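Local coordinates for ABC transporter, periplasmic solute-binding protein (Rhizobium meliloti, PDB 4WED) that probably captures a small solute in the periplasm, perhaps a peptide or a nickel-containing ligand, and delivers it to an ABC transporter for import, at residues A[190-195]-A[516-521]; A[229-234]-A[248-253]; A[496-501]-A[508-513]. All blocks are in the same frame, centred on the assembly; numbering follows the deposited sequence.

Contact 1: A[190-195]-A[516-521]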
ATOM      1  N   GLY A 190     -21.464  -3.950   8.270  1.00 63.47           N
ATOM      2  CA  GLY A 190     -20.384  -4.885   8.573  1.00 64.61           C
ATOM      3  C   GLY A 190     -20.625  -5.794   9.801  1.00 64.23           C
ATOM      4  O   GLY A 190     -21.621  -5.659  10.523  1.00 64.79           O
ATOM      5  N   PRO A 191     -19.713  -6.733  10.019  1.00 63.76           N
ATOM      6  CA  PRO A 191     -19.879  -7.765  11.047  1.00 68.02           C
ATOM      7  C   PRO A 191     -19.849  -7.301  12.514  1.00 68.54           C
ATOM      8  O   PRO A 191     -20.338  -8.029  13.340  1.00 77.97           O
ATOM      9  CB  PRO A 191     -18.742  -8.748  10.742  1.00 69.37           C
ATOM     10  CG  PRO A 191     -17.773  -8.008   9.858  1.00 65.26           C
ATOM     11  CD  PRO A 191     -18.479  -6.876   9.231  1.00 62.74           C
ATOM     12  N   TRP A 192     -19.361  -6.089  12.812  1.00 67.65           N
ATOM     13  CA  TRP A 192     -19.153  -5.567  14.161  1.00 67.97           C
ATOM     14  C   TRP A 192     -19.982  -4.325  14.462  1.00 70.16           C
ATOM     15  O   TRP A 192     -20.059  -3.429  13.643  1.00 67.64           O
ATOM     16  CB  TRP A 192     -17.675  -5.201  14.346  1.00 66.54           C
ATOM     17  CG  TRP A 192     -16.793  -6.384  14.265  1.00 67.49           C
ATOM     18  CD1 TRP A 192     -16.032  -6.770  13.205  1.00 68.18           C
ATOM     19  CD2 TRP A 192     -16.646  -7.403  15.262  1.00 69.12           C
ATOM     20  NE1 TRP A 192     -15.387  -7.950  13.491  1.00 68.59           N
ATOM     21  CE2 TRP A 192     -15.739  -8.348  14.757  1.00 69.94           C
ATOM     22  CE3 TRP A 192     -17.177  -7.580  16.570  1.00 73.89           C
ATOM     23  CZ2 TRP A 192     -15.353  -9.471  15.487  1.00 73.87           C
ATOM     24  CZ3 TRP A 192     -16.811  -8.686  17.298  1.00 74.21           C
ATOM     25  CH2 TRP A 192     -15.902  -9.627  16.752  1.00 76.81           C
ATOM     26  N   VAL A 193     -20.585  -4.284  15.657  1.00 73.38           N
ATOM     27  CA  VAL A 193     -21.363  -3.150  16.128  1.00 75.27           C
ATOM     28  C   VAL A 193     -20.536  -2.443  17.180  1.00 76.97           C
ATOM     29  O   VAL A 193     -20.106  -3.081  18.127  1.00 83.55           O
ATOM     30  CB  VAL A 193     -22.664  -3.611  16.793  1.00 79.39           C
ATOM     31  CG1 VAL A 193     -23.457  -2.428  17.323  1.00 82.77           C
ATOM     32  CG2 VAL A 193     -23.512  -4.385  15.821  1.00 80.41           C
ATOM     33  N   GLN A 194     -20.312  -1.141  17.028  1.00 77.24           N
ATOM     34  CA  GLN A 194     -19.642  -0.332  18.075  1.00 78.36           C
ATOM     35  C   GLN A 194     -20.492  -0.286  19.320  1.00 83.63           C
ATOM     36  O   GLN A 194     -21.619   0.199  19.281  1.00 88.26           O
ATOM     37  CB  GLN A 194     -19.338   1.092  17.591  1.00 74.87           C
ATOM     38  CG  GLN A 194     -18.830   2.028  18.675  1.00 77.04           C
ATOM     39  CD  GLN A 194     -17.882   3.101  18.153  1.00 75.20           C
ATOM     40  OE1 GLN A 194     -16.786   2.785  17.622  1.00 71.32           O
ATOM     41  NE2 GLN A 194     -18.269   4.379  18.330  1.00 77.14           N
ATOM     42  N   ILE A 195     -19.981  -0.825  20.419  1.00 86.47           N
ATOM     43  CA  ILE A 195     -20.724  -0.745  21.699  1.00 93.74           C
ATOM     44  C   ILE A 195     -20.329   0.488  22.514  1.00 93.00           C
ATOM     45  O   ILE A 195     -21.141   1.033  23.264  1.00101.35           O
ATOM     46  CB  ILE A 195     -20.521  -2.029  22.536  1.00 99.81           C
ATOM     47  CG1 ILE A 195     -21.080  -3.266  21.790  1.00102.67           C
ATOM     48  CG2 ILE A 195     -21.180  -1.907  23.888  1.00106.99           C
ATOM     49  CD1 ILE A 195     -22.577  -3.514  21.944  1.00104.83           C
HETATM   50  N   MSE A 516      -8.639  -4.278   9.156  1.00 60.60           N
HETATM   51  CA  MSE A 516      -8.433  -4.974  10.404  1.00 62.98           C
HETATM   52  C   MSE A 516      -8.514  -6.473  10.206  1.00 61.10           C
HETATM   53  O   MSE A 516      -9.549  -6.998   9.828  1.00 56.84           O
HETATM   54  CB  MSE A 516      -9.564  -4.537  11.308  1.00 70.23           C
HETATM   55  CG  MSE A 516      -9.430  -5.160  12.703  1.00 75.72           C
HETATM   56 SE   MSE A 516      -7.935  -4.336  13.708  1.00 93.19          SE
HETATM   57  CE  MSE A 516      -8.637  -2.636  14.435  1.00 85.59           C
ATOM     58  N   PRO A 517      -7.437  -7.199  10.524  1.00 60.45           N
ATOM     59  CA  PRO A 517      -7.418  -8.641  10.339  1.00 60.24           C
ATOM     60  C   PRO A 517      -8.158  -9.413  11.435  1.00 62.91           C
ATOM     61  O   PRO A 517      -7.536 -10.116  12.234  1.00 64.37           O
ATOM     62  CB  PRO A 517      -5.909  -8.971  10.358  1.00 60.90           C
ATOM     63  CG  PRO A 517      -5.329  -7.913  11.246  1.00 63.47           C
ATOM     64  CD  PRO A 517      -6.219  -6.705  11.189  1.00 61.92           C
ATOM     65  N   TYR A 518      -9.478  -9.284  11.465  1.00 64.67           N
ATOM     66  CA  TYR A 518     -10.325 -10.035  12.412  1.00 62.14           C
ATOM     67  C   TYR A 518     -10.798 -11.367  11.823  1.00 62.30           C
ATOM     68  O   TYR A 518     -11.327 -12.236  12.545  1.00 63.03           O
ATOM     69  CB  TYR A 518     -11.548  -9.215  12.808  1.00 62.71           C
ATOM     70  CG  TYR A 518     -12.439  -8.863  11.651  1.00 60.62           C
ATOM     71  CD1 TYR A 518     -13.430  -9.732  11.207  1.00 59.97           C
ATOM     72  CD2 TYR A 518     -12.267  -7.667  10.970  1.00 62.21           C
ATOM     73  CE1 TYR A 518     -14.231  -9.399  10.117  1.00 59.68           C
ATOM     74  CE2 TYR A 518     -13.058  -7.324   9.882  1.00 60.12           C
ATOM     75  CZ  TYR A 518     -14.042  -8.190   9.462  1.00 59.62           C
ATOM     76  OH  TYR A 518     -14.804  -7.830   8.366  1.00 63.89           O
ATOM     77  N   GLU A 519     -10.634 -11.513  10.512  1.00 60.88           N
ATOM     78  CA  GLU A 519     -11.169 -12.631   9.783  1.00 60.82           C
ATOM     79  C   GLU A 519     -10.525 -13.919  10.265  1.00 59.69           C
ATOM     80  O   GLU A 519      -9.319 -13.967  10.509  1.00 55.21           O
ATOM     81  CB  GLU A 519     -10.871 -12.492   8.276  1.00 66.50           C
ATOM     82  CG  GLU A 519     -11.664 -11.413   7.521  1.00 75.27           C
ATOM     83  CD  GLU A 519     -11.041 -10.026   7.564  1.00 78.70           C
ATOM     84  OE1 GLU A 519      -9.813  -9.915   7.802  1.00 85.99           O
ATOM     85  OE2 GLU A 519     -11.785  -9.038   7.340  1.00 87.90           O
ATOM     86  N   ASN A 520     -11.347 -14.956  10.310  1.00 58.40           N
ATOM     87  CA  ASN A 520     -10.950 -16.344  10.409  1.00 61.73           C
ATOM     88  C   ASN A 520     -10.515 -16.756  11.785  1.00 61.46           C
ATOM     89  O   ASN A 520     -10.264 -17.949  12.031  1.00 62.36           O
ATOM     90  CB  ASN A 520      -9.827 -16.709   9.431  1.00 63.72           C
ATOM     91  CG  ASN A 520     -10.201 -16.489   7.982  1.00 63.83           C
ATOM     92  OD1 ASN A 520      -9.390 -15.976   7.195  1.00 65.06           O
ATOM     93  ND2 ASN A 520     -11.407 -16.893   7.611  1.00 60.68           N
ATOM     94  N   ILE A 521     -10.392 -15.785  12.670  1.00 59.40           N
ATOM     95  CA  ILE A 521      -9.773 -16.039  13.970  1.00 63.81           C
ATOM     96  C   ILE A 521     -10.678 -16.925  14.816  1.00 66.28           C
ATOM     97  O   ILE A 521     -11.902 -16.766  14.803  1.00 69.72           O
ATOM     98  CB  ILE A 521      -9.401 -14.745  14.721  1.00 61.08           C
ATOM     99  CG1 ILE A 521      -8.147 -14.135  14.105  1.00 58.03           C
ATOM    100  CG2 ILE A 521      -9.123 -15.058  16.193  1.00 66.48           C
ATOM    101  CD1 ILE A 521      -7.785 -12.805  14.698  1.00 58.01           C
TER
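An edge-to-face aromatic pair joins the edge strand of a mixed four-stranded sheet to the loop that leads into the C-terminal strand 522-523. The indole of W192, on strand 192-197, points its pyrrole edge at the phenol of Y518; the planes stand at 87° and the five-membered ring lies with its centroid 4.8 Å from that of the tyrosine. The leading atom is NE1, which hangs over one face of the phenol, displaced toward the rim, 3.5 Å from CD1 of Y518. On the opposite face, OE2 of the adjacent E519 sits 3.2 Å above the Y518 ring plane, also off-centre. In the two-lobed solute-binding fold, the pair ties the edge strand 192-197 to a C-terminal loop more than 300 residues later. Y518 starts a type II beta turn ending at I521, and its CG stands between the backbone N and the carbonyl carbon (chi1 61°), which carries the ring out toward the strand. At the far end of the phenol, CG of P191 comes within 3.3 Å of OH of Y518, the two side chains crossing at nearly a right angle. Y217 adds a second ring against W192 and gives its hydroxyl to a hydrogen bond with the carbonyl of Y518, while the side chain of Y518 lies about 5 Å from the bound sodium ion.

Contact 2: A[229-234]-A[248-253]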
ATOM      1  N   ARG A 229       6.806   0.426  23.248  1.00 89.25           N
ATOM      2  CA  ARG A 229       7.325  -0.377  24.367  1.00 90.63           C
ATOM      3  C   ARG A 229       6.170  -1.042  25.130  1.00 90.03           C
ATOM      4  O   ARG A 229       6.229  -2.235  25.440  1.00 94.46           O
ATOM      5  CB  ARG A 229       8.207   0.467  25.307  1.00 91.07           C
ATOM      6  N   SER A 230       5.119  -0.273  25.414  1.00 88.42           N
ATOM      7  CA  SER A 230       3.951  -0.780  26.149  1.00 89.03           C
ATOM      8  C   SER A 230       3.220  -1.890  25.400  1.00 85.90           C
ATOM      9  O   SER A 230       2.791  -2.893  25.966  1.00 85.58           O
ATOM     10  CB  SER A 230       2.961   0.356  26.414  1.00 91.80           C
ATOM     11  OG  SER A 230       3.490   1.336  27.302  1.00 96.07           O
ATOM     12  N   ARG A 231       3.087  -1.696  24.099  1.00 87.26           N
ATOM     13  CA  ARG A 231       2.391  -2.654  23.239  1.00 79.96           C
ATOM     14  C   ARG A 231       3.033  -4.054  23.312  1.00 78.90           C
ATOM     15  O   ARG A 231       2.346  -5.062  23.514  1.00 77.58           O
ATOM     16  CB  ARG A 231       2.318  -2.092  21.832  1.00 76.66           C
ATOM     17  CG  ARG A 231       1.505  -0.786  21.774  1.00 77.20           C
ATOM     18  CD  ARG A 231       0.875  -0.468  20.422  1.00 71.71           C
ATOM     19  NE  ARG A 231       1.890  -0.138  19.427  1.00 73.42           N
ATOM     20  CZ  ARG A 231       2.404   1.071  19.201  1.00 75.79           C
ATOM     21  NH1 ARG A 231       2.015   2.138  19.881  1.00 75.56           N
ATOM     22  NH2 ARG A 231       3.328   1.210  18.253  1.00 76.90           N
ATOM     23  N   VAL A 232       4.355  -4.085  23.228  1.00 79.67           N
ATOM     24  CA  VAL A 232       5.132  -5.316  23.389  1.00 81.27           C
ATOM     25  C   VAL A 232       4.877  -5.997  24.739  1.00 82.05           C
ATOM     26  O   VAL A 232       4.590  -7.197  24.802  1.00 81.12           O
ATOM     27  CB  VAL A 232       6.652  -5.014  23.236  1.00 83.26           C
ATOM     28  CG1 VAL A 232       7.512  -6.203  23.633  1.00 82.61           C
ATOM     29  CG2 VAL A 232       6.951  -4.592  21.796  1.00 78.95           C
ATOM     30  N   ALA A 233       4.982  -5.214  25.803  1.00 84.37           N
ATOM     31  CA  ALA A 233       4.733  -5.702  27.167  1.00 89.01           C
ATOM     32  C   ALA A 233       3.350  -6.295  27.285  1.00 89.84           C
ATOM     33  O   ALA A 233       3.184  -7.395  27.823  1.00 91.08           O
ATOM     34  CB  ALA A 233       4.885  -4.573  28.168  1.00 91.36           C
ATOM     35  N   ALA A 234       2.360  -5.575  26.738  1.00 90.13           N
ATOM     36  CA  ALA A 234       0.950  -5.943  26.909  1.00 87.72           C
ATOM     37  C   ALA A 234       0.597  -7.294  26.300  1.00 83.93           C
ATOM     38  O   ALA A 234      -0.274  -8.017  26.802  1.00 83.35           O
ATOM     39  CB  ALA A 234       0.060  -4.855  26.367  1.00 83.57           C
ATOM     40  N   ILE A 248      -2.130   1.186  12.524  1.00 64.37           N
ATOM     41  CA  ILE A 248      -2.928   0.644  13.611  1.00 65.64           C
ATOM     42  C   ILE A 248      -2.065   0.672  14.881  1.00 67.04           C
ATOM     43  O   ILE A 248      -2.287   1.493  15.769  1.00 72.86           O
ATOM     44  CB  ILE A 248      -3.441  -0.770  13.239  1.00 62.74           C
ATOM     45  CG1 ILE A 248      -4.374  -0.707  12.006  1.00 60.27           C
ATOM     46  CG2 ILE A 248      -4.131  -1.434  14.409  1.00 61.51           C
ATOM     47  CD1 ILE A 248      -4.582  -2.058  11.350  1.00 59.21           C
ATOM     48  N   ALA A 249      -1.062  -0.187  14.944  1.00 64.05           N
ATOM     49  CA  ALA A 249      -0.178  -0.261  16.116  1.00 67.89           C
ATOM     50  C   ALA A 249       1.180  -0.797  15.675  1.00 64.98           C
ATOM     51  O   ALA A 249       1.479  -1.961  15.897  1.00 62.35           O
ATOM     52  CB  ALA A 249      -0.785  -1.155  17.191  1.00 66.92           C
ATOM     53  N   PRO A 250       1.998   0.061  15.031  1.00 65.31           N
ATOM     54  CA  PRO A 250       3.201  -0.421  14.400  1.00 64.44           C
ATOM     55  C   PRO A 250       4.107  -1.221  15.347  1.00 66.07           C
ATOM     56  O   PRO A 250       4.094  -1.038  16.554  1.00 61.77           O
ATOM     57  CB  PRO A 250       3.906   0.862  13.953  1.00 66.68           C
ATOM     58  CG  PRO A 250       2.844   1.883  13.887  1.00 67.16           C
ATOM     59  CD  PRO A 250       1.948   1.531  15.023  1.00 68.08           C
ATOM     60  N   LEU A 251       4.905  -2.081  14.749  1.00 67.24           N
ATOM     61  CA  LEU A 251       5.740  -2.992  15.472  1.00 71.76           C
ATOM     62  C   LEU A 251       6.999  -3.123  14.636  1.00 73.78           C
ATOM     63  O   LEU A 251       6.989  -3.811  13.620  1.00 72.21           O
ATOM     64  CB  LEU A 251       4.992  -4.305  15.540  1.00 72.69           C
ATOM     65  CG  LEU A 251       5.660  -5.521  16.135  1.00 75.27           C
ATOM     66  CD1 LEU A 251       5.674  -5.391  17.640  1.00 78.82           C
ATOM     67  CD2 LEU A 251       4.889  -6.762  15.723  1.00 76.05           C
ATOM     68  N   THR A 252       8.074  -2.445  15.029  1.00 76.50           N
ATOM     69  CA  THR A 252       9.323  -2.480  14.250  1.00 77.16           C
ATOM     70  C   THR A 252       9.906  -3.877  14.247  1.00 77.38           C
ATOM     71  O   THR A 252       9.537  -4.718  15.088  1.00 74.95           O
ATOM     72  CB  THR A 252      10.484  -1.665  14.841  1.00 82.07           C
ATOM     73  OG1 THR A 252      10.970  -2.358  15.979  1.00 81.10           O
ATOM     74  CG2 THR A 252      10.111  -0.231  15.233  1.00 85.74           C
ATOM     75  N   PRO A 253      10.833  -4.122  13.306  1.00 78.56           N
ATOM     76  CA  PRO A 253      11.728  -5.275  13.307  1.00 77.49           C
ATOM     77  C   PRO A 253      12.224  -5.687  14.693  1.00 79.36           C
ATOM     78  O   PRO A 253      12.051  -6.863  15.072  1.00 78.82           O
ATOM     79  CB  PRO A 253      12.869  -4.786  12.418  1.00 76.55           C
ATOM     80  CG  PRO A 253      12.136  -3.989  11.365  1.00 77.11           C
ATOM     81  CD  PRO A 253      10.890  -3.426  12.000  1.00 75.43           C
TER
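R231 reaches out of helix 228-237 to the loop 248-253, and its guanidinium makes the one hydrogen bond of the contact. NH2 donates to the carbonyl oxygen of P250 at 2.9 Å, nearly straight at 174°. The acceptor lies at the edge of the guanidinium and in its plane, although the nitrogen itself is tilted 17° from the plane of the carbonyl. A bend at chi3 (-69°) turns the end of the side chain so that it lies against the loop. There the packing is close: CB of A249 touches NE of R231 at 3.6 Å, CA of A249 lies over one guanidinium face, and CD of P250 is 3.5 Å from NH2 of R231. NH1 is held separately by the carbonyl of I225, whereas NE is buried with no partner in the model, so the charged group is gripped at its two terminal nitrogens alone. The rest of the contact is looser. V232 and L251 meet only through CG2 and CD1, 4.4 Å apart. P250, though its O and CD meet the arginine, is partly exposed, so the solvent side lies there, whereas R231 and A249 are buried. T252, the next residue after L251, is the N-cap of helix 253-261. That helix covers V232 through E255, Q258 and L259, strand 37-42 offers A41 to both R231 and A249, and L251 rests on I497 of strand 488-500.

Contact 3: A[496-501]-A[508-513]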
ATOM      1  N   SER A 496       5.527  -6.211   6.661  1.00 64.11           N
ATOM      2  CA  SER A 496       4.519  -5.786   7.622  1.00 64.55           C
ATOM      3  C   SER A 496       4.416  -6.867   8.653  1.00 63.04           C
ATOM      4  O   SER A 496       4.193  -8.047   8.338  1.00 66.46           O
ATOM      5  CB  SER A 496       3.160  -5.608   6.941  1.00 67.64           C
ATOM      6  OG  SER A 496       2.223  -4.961   7.795  1.00 70.27           O
ATOM      7  N   ILE A 497       4.591  -6.469   9.892  1.00 63.91           N
ATOM      8  CA  ILE A 497       4.824  -7.423  10.949  1.00 65.27           C
ATOM      9  C   ILE A 497       3.735  -7.339  11.981  1.00 63.07           C
ATOM     10  O   ILE A 497       3.457  -6.263  12.507  1.00 63.28           O
ATOM     11  CB  ILE A 497       6.161  -7.155  11.610  1.00 70.62           C
ATOM     12  CG1 ILE A 497       7.263  -7.217  10.548  1.00 70.11           C
ATOM     13  CG2 ILE A 497       6.423  -8.167  12.735  1.00 76.49           C
ATOM     14  CD1 ILE A 497       8.519  -6.484  10.977  1.00 74.56           C
ATOM     15  N   TRP A 498       3.121  -8.490  12.234  1.00 61.52           N
ATOM     16  CA  TRP A 498       2.110  -8.659  13.269  1.00 62.48           C
ATOM     17  C   TRP A 498       2.578  -9.665  14.286  1.00 61.86           C
ATOM     18  O   TRP A 498       3.382 -10.527  13.969  1.00 63.13           O
ATOM     19  CB  TRP A 498       0.792  -9.105  12.643  1.00 62.63           C
ATOM     20  CG  TRP A 498       0.092  -8.006  11.888  1.00 59.89           C
ATOM     21  CD1 TRP A 498       0.401  -7.524  10.650  1.00 59.39           C
ATOM     22  CD2 TRP A 498      -1.019  -7.250  12.343  1.00 60.56           C
ATOM     23  NE1 TRP A 498      -0.449  -6.494  10.302  1.00 57.40           N
ATOM     24  CE2 TRP A 498      -1.333  -6.307  11.333  1.00 60.69           C
ATOM     25  CE3 TRP A 498      -1.769  -7.249  13.521  1.00 63.88           C
ATOM     26  CZ2 TRP A 498      -2.394  -5.410  11.459  1.00 60.25           C
ATOM     27  CZ3 TRP A 498      -2.816  -6.348  13.653  1.00 64.11           C
ATOM     28  CH2 TRP A 498      -3.124  -5.446  12.622  1.00 63.50           C
ATOM     29  N   ALA A 499       2.149  -9.520  15.538  1.00 63.55           N
ATOM     30  CA  ALA A 499       2.278 -10.613  16.487  1.00 63.29           C
ATOM     31  C   ALA A 499       0.956 -10.860  17.174  1.00 63.92           C
ATOM     32  O   ALA A 499       0.209  -9.926  17.403  1.00 64.31           O
ATOM     33  CB  ALA A 499       3.374 -10.347  17.491  1.00 66.89           C
ATOM     34  N   HIS A 500       0.663 -12.126  17.464  1.00 65.18           N
ATOM     35  CA  HIS A 500      -0.486 -12.524  18.266  1.00 66.13           C
ATOM     36  C   HIS A 500      -0.096 -13.447  19.401  1.00 71.98           C
ATOM     37  O   HIS A 500       1.039 -13.964  19.485  1.00 73.09           O
ATOM     38  CB  HIS A 500      -1.549 -13.244  17.424  1.00 66.34           C
ATOM     39  CG  HIS A 500      -1.076 -14.491  16.728  1.00 66.15           C
ATOM     40  ND1 HIS A 500      -0.880 -15.696  17.379  1.00 70.83           N
ATOM     41  CD2 HIS A 500      -0.802 -14.722  15.425  1.00 66.08           C
ATOM     42  CE1 HIS A 500      -0.481 -16.604  16.503  1.00 71.64           C
ATOM     43  NE2 HIS A 500      -0.441 -16.041  15.305  1.00 68.52           N
ATOM     44  N   SER A 501      -1.074 -13.684  20.270  1.00 74.86           N
ATOM     45  CA  SER A 501      -0.859 -14.537  21.415  1.00 76.84           C
ATOM     46  C   SER A 501      -1.062 -15.978  20.971  1.00 77.24           C
ATOM     47  O   SER A 501      -1.573 -16.254  19.878  1.00 76.39           O
ATOM     48  CB  SER A 501      -1.792 -14.156  22.566  1.00 77.37           C
ATOM     49  OG  SER A 501      -3.135 -14.053  22.160  1.00 75.10           O
ATOM     50  N   THR A 508      -4.872 -14.133   9.905  1.00 61.84           N
ATOM     51  CA  THR A 508      -4.727 -13.942   8.472  1.00 60.84           C
ATOM     52  C   THR A 508      -4.192 -12.533   8.246  1.00 59.29           C
ATOM     53  O   THR A 508      -4.844 -11.559   8.628  1.00 63.21           O
ATOM     54  CB  THR A 508      -6.093 -14.138   7.789  1.00 59.77           C
ATOM     55  OG1 THR A 508      -6.603 -15.454   8.090  1.00 61.02           O
ATOM     56  CG2 THR A 508      -5.987 -13.957   6.291  1.00 61.01           C
ATOM     57  N   SER A 509      -3.002 -12.420   7.662  1.00 57.02           N
ATOM     58  CA  SER A 509      -2.368 -11.114   7.498  1.00 56.45           C
ATOM     59  C   SER A 509      -3.281 -10.215   6.658  1.00 56.80           C
ATOM     60  O   SER A 509      -3.816 -10.639   5.642  1.00 54.30           O
ATOM     61  CB  SER A 509      -1.018 -11.222   6.781  1.00 56.79           C
ATOM     62  OG  SER A 509      -0.141 -12.128   7.385  1.00 61.42           O
ATOM     63  N   PRO A 510      -3.448  -8.958   7.065  1.00 60.73           N
ATOM     64  CA  PRO A 510      -4.343  -8.084   6.298  1.00 57.58           C
ATOM     65  C   PRO A 510      -3.787  -7.815   4.919  1.00 56.12           C
ATOM     66  O   PRO A 510      -2.581  -7.770   4.722  1.00 56.43           O
ATOM     67  CB  PRO A 510      -4.350  -6.799   7.095  1.00 59.77           C
ATOM     68  CG  PRO A 510      -3.025  -6.796   7.788  1.00 61.58           C
ATOM     69  CD  PRO A 510      -2.739  -8.235   8.132  1.00 61.06           C
ATOM     70  N   VAL A 511      -4.684  -7.628   3.970  1.00 55.49           N
ATOM     71  CA  VAL A 511      -4.295  -7.415   2.599  1.00 56.73           C
ATOM     72  C   VAL A 511      -3.786  -5.993   2.441  1.00 53.20           C
ATOM     73  O   VAL A 511      -2.902  -5.728   1.619  1.00 54.76           O
ATOM     74  CB  VAL A 511      -5.467  -7.675   1.631  1.00 60.04           C
ATOM     75  CG1 VAL A 511      -5.015  -7.421   0.231  1.00 61.65           C
ATOM     76  CG2 VAL A 511      -5.927  -9.124   1.715  1.00 60.05           C
ATOM     77  N   THR A 512      -4.340  -5.063   3.206  1.00 49.59           N
ATOM     78  CA  THR A 512      -3.841  -3.703   3.154  1.00 50.34           C
ATOM     79  C   THR A 512      -3.695  -3.227   4.561  1.00 52.15           C
ATOM     80  O   THR A 512      -4.159  -3.846   5.490  1.00 53.11           O
ATOM     81  CB  THR A 512      -4.777  -2.725   2.381  1.00 51.52           C
ATOM     82  OG1 THR A 512      -5.843  -2.299   3.225  1.00 48.63           O
ATOM     83  CG2 THR A 512      -5.365  -3.346   1.093  1.00 47.70           C
ATOM     84  N   GLU A 513      -3.030  -2.102   4.689  1.00 55.33           N
ATOM     85  CA  GLU A 513      -2.809  -1.451   5.953  1.00 53.37           C
ATOM     86  C   GLU A 513      -4.053  -0.699   6.429  1.00 54.40           C
ATOM     87  O   GLU A 513      -4.000  -0.001   7.442  1.00 53.24           O
ATOM     88  CB  GLU A 513      -1.637  -0.479   5.823  1.00 54.51           C
ATOM     89  CG  GLU A 513      -0.256  -1.129   5.654  1.00 57.60           C
ATOM     90  CD  GLU A 513       0.123  -2.167   6.733  1.00 62.60           C
ATOM     91  OE1 GLU A 513      -0.394  -2.165   7.901  1.00 62.78           O
ATOM     92  OE2 GLU A 513       0.932  -3.050   6.393  1.00 70.13           O
TER
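The 496-500 end of a long strand runs beside an irregular segment, 508-513, with no backbone hydrogen bond between them; the CA atoms come nearest at W498 and S509 (7.7 Å), with S496 and E513 a little farther apart. Side chains bridge that gap in two places. At one, S496 donates its hydroxyl to E513, OG to OE2 at 2.7 Å, and the carboxylate receives it on the syn lone pair of OE2. With OG anti to the backbone N (chi1 -169°), the serine faces the acid, whose chain bends at chi2 to meet it. The other carboxylate oxygen, OE1, accepts from the backbone N of F246, so both oxygens of E513 are tied down. At the second place the pyrrole side of the W498 indole rests against the P510 ring: NE1 of W498 lies 3.6 Å from CD of P510, and CE2 of W498 is 4.0 Å from CG of P510, the proline approaching obliquely. F507 brings a second aromatic ring to W498. Strand 488-500 pairs with strands 242-244 and 265-269 of the antiparallel sheet, while V511 and T512 reach Y71 of strand 69-71.

Overall arrangement
Contacts 2 and 3 lie about 13 Å apart between centres and touch, L251 packing on strand 488-500 at I497 and I248 meeting W498; contact 1 is about 14 Å from contact 3, centre to centre, and touches it through P517, which lies against W498, and a probable hydrogen bond between N520 and T508. Contacts 1 and 2 are about 21 Å apart between centres, their nearest atoms about 5 Å apart. Along the chain, contact 1 opens first at 190-195 and closes last at 516-521, with contact 2 and then contact 3 between. Contact 3 thus connects the other two, and the C-terminal loop shared by contacts 1 and 3 joins the mixed sheet to the six-stranded antiparallel sheet near the sodium ion.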